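Side-chain contact in putative OMPA family lipoprotein (Burkholderia pseudomallei, PDB 4B5C), which probably acts in the Tol-Pal system of the cell envelope, which supports outer membrane integrity and the inward folding of that membrane during cell division: residues 121-124 with 129-132. Residues are numbered along the deposited sequence; the frame is centred on the assembly and turned at random.
Sequences HDEA and NRRA
E123, in the first turn of helix 123-127, faces R130, just before strand 131-136; the short helix links the two, and R130 itself is the centre of an inverse gamma turn. The backbones stay well apart, and the contact rests on the two long side chains. OE2 of E123 lies 4.0 Å from NH1 of R130, a long salt bridge without a hydrogen bond. The carboxylate comes in obliquely, its plane turned 38° from that of the guanidinium. E123 leaves the helix pointing away from R130, but a bend at chi2 (65°) brings its acid end back. R130 starts out toward the helix. Its firmer partners lie elsewhere: D73 forms a salt bridge with NH1, and the carbonyl of F36 takes the hydrogen bond from NE. E123 is therefore a second, outer acid for a buried arginine, and its exposed side chain also makes a weak ion pair with R75. An acetate ion, probably from the crystallisation liquor, lies about 3 Å from the R130 side chain and may mark a pocket. R130 also packs on R88; as in related OmpA-like domains, D73 and R88 are probably the pair that binds the diaminopimelate of peptidoglycan, which puts this contact beside that site.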
ATOM      1  N   HIS A 121     -20.558  -6.866   3.868  1.00 34.15           N
ATOM      2  CA  HIS A 121     -20.395  -8.011   2.978  1.00 36.93           C
ATOM      3  C   HIS A 121     -20.928  -7.691   1.590  1.00 35.89           C
ATOM      4  O   HIS A 121     -21.741  -8.432   1.040  1.00 39.08           O
ATOM      5  CB  HIS A 121     -21.100  -9.244   3.542  1.00 31.84           C
ATOM      6  CG  HIS A 121     -20.588  -9.671   4.883  1.00 53.29           C
ATOM      7  ND1 HIS A 121     -19.333 -10.206   5.061  1.00 51.19           N
ATOM      8  CD2 HIS A 121     -21.165  -9.638   6.107  1.00 56.14           C
ATOM      9  CE1 HIS A 121     -19.156 -10.488   6.344  1.00 57.54           C
ATOM     10  NE2 HIS A 121     -20.253 -10.153   6.997  1.00 64.87           N
ATOM     11  N   ASP A 122     -20.462  -6.582   1.029  1.00 37.01           N
ATOM     12  CA  ASP A 122     -20.896  -6.144  -0.288  1.00 33.73           C
ATOM     13  C   ASP A 122     -19.722  -5.601  -1.099  1.00 40.55           C
ATOM     14  O   ASP A 122     -18.632  -5.391  -0.569  1.00 35.56           O
ATOM     15  CB  ASP A 122     -21.996  -5.087  -0.160  1.00 38.51           C
ATOM     16  CG  ASP A 122     -21.607  -3.950   0.764  1.00 37.14           C
ATOM     17  OD1 ASP A 122     -20.426  -3.546   0.748  1.00 37.66           O
ATOM     18  OD2 ASP A 122     -22.480  -3.460   1.511  1.00 53.32           O
ATOM     19  N   GLU A 123     -19.953  -5.375  -2.389  1.00 38.22           N
ATOM     20  CA  GLU A 123     -18.896  -4.944  -3.292  1.00 33.92           C
ATOM     21  C   GLU A 123     -18.238  -3.655  -2.808  1.00 35.57           C
ATOM     22  O   GLU A 123     -17.024  -3.484  -2.925  1.00 31.72           O
ATOM     23  CB  GLU A 123     -19.450  -4.761  -4.706  1.00 36.31           C
ATOM     24  CG  GLU A 123     -18.429  -4.995  -5.804  0.77 53.99           C
ATOM     25  CD  GLU A 123     -17.939  -6.431  -5.844  0.75 50.55           C
ATOM     26  OE1 GLU A 123     -18.773  -7.347  -6.016  1.00 44.42           O
ATOM     27  OE2 GLU A 123     -16.717  -6.642  -5.697  0.68 43.91           O
ATOM     28  N   ALA A 124     -19.045  -2.755  -2.256  1.00 34.34           N
ATOM     29  CA  ALA A 124     -18.546  -1.479  -1.758  1.00 32.53           C
ATOM     30  C   ALA A 124     -17.585  -1.668  -0.587  1.00 31.27           C
ATOM     31  O   ALA A 124     -16.529  -1.043  -0.537  1.00 37.30           O
ATOM     32  CB  ALA A 124     -19.707  -0.580  -1.356  1.00 39.88           C
ATOM     33  N   ASN A 129     -11.214  -2.915   1.229  1.00 28.58           N
ATOM     34  CA  ASN A 129     -10.285  -3.839   1.878  1.00 27.79           C
ATOM     35  C   ASN A 129      -9.180  -4.359   0.953  1.00 22.10           C
ATOM     36  O   ASN A 129      -8.160  -4.868   1.421  1.00 26.57           O
ATOM     37  CB  ASN A 129     -11.040  -5.000   2.530  1.00 28.86           C
ATOM     38  CG  ASN A 129     -11.996  -4.529   3.619  1.00 32.97           C
ATOM     39  OD1 ASN A 129     -11.819  -3.455   4.197  1.00 27.97           O
ATOM     40  ND2 ASN A 129     -13.011  -5.335   3.906  1.00 18.60           N
ATOM     41  N   ARG A 130      -9.382  -4.233  -0.356  1.00 26.22           N
ATOM     42  CA  ARG A 130      -8.337  -4.568  -1.321  1.00 27.25           C
ATOM     43  C   ARG A 130      -7.380  -3.388  -1.424  1.00 23.55           C
ATOM     44  O   ARG A 130      -7.505  -2.554  -2.321  1.00 23.75           O
ATOM     45  CB  ARG A 130      -8.947  -4.886  -2.689  1.00 26.51           C
ATOM     46  CG  ARG A 130      -9.880  -6.086  -2.688  1.00 20.76           C
ATOM     47  CD  ARG A 130     -10.273  -6.486  -4.102  1.00 22.54           C
ATOM     48  NE  ARG A 130     -11.071  -5.463  -4.771  1.00 23.65           N
ATOM     49  CZ  ARG A 130     -12.400  -5.439  -4.775  1.00 31.49           C
ATOM     50  NH1 ARG A 130     -13.084  -6.385  -4.145  1.00 24.42           N
ATOM     51  NH2 ARG A 130     -13.047  -4.471  -5.410  1.00 26.95           N
ATOM     52  N   ARG A 131      -6.421  -3.327  -0.505  1.00 22.79           N
ATOM     53  CA  ARG A 131      -5.660  -2.104  -0.288  1.00 21.23           C
ATOM     54  C   ARG A 131      -4.221  -2.371   0.158  1.00 24.36           C
ATOM     55  O   ARG A 131      -3.938  -3.385   0.797  1.00 25.96           O
ATOM     56  CB  ARG A 131      -6.373  -1.261   0.773  1.00 21.67           C
ATOM     57  CG  ARG A 131      -5.919   0.187   0.875  1.00 21.63           C
ATOM     58  CD  ARG A 131      -6.633   0.883   2.028  1.00 23.10           C
ATOM     59  NE  ARG A 131      -6.166   0.401   3.326  1.00 22.38           N
ATOM     60  CZ  ARG A 131      -6.683  -0.640   3.973  1.00 27.39           C
ATOM     61  NH1 ARG A 131      -7.695  -1.317   3.448  1.00 32.65           N
ATOM     62  NH2 ARG A 131      -6.188  -1.001   5.148  1.00 26.12           N
ATOM     63  N   ALA A 132      -3.322  -1.449  -0.185  1.00 19.54           N
ATOM     64  CA  ALA A 132      -1.951  -1.463   0.315  1.00 19.25           C
ATOM     65  C   ALA A 132      -1.640  -0.109   0.941  1.00 22.49           C
ATOM     66  O   ALA A 132      -1.759   0.921   0.281  1.00 23.53           O
ATOM     67  CB  ALA A 132      -0.975  -1.757  -0.816  1.00 25.02           C
TER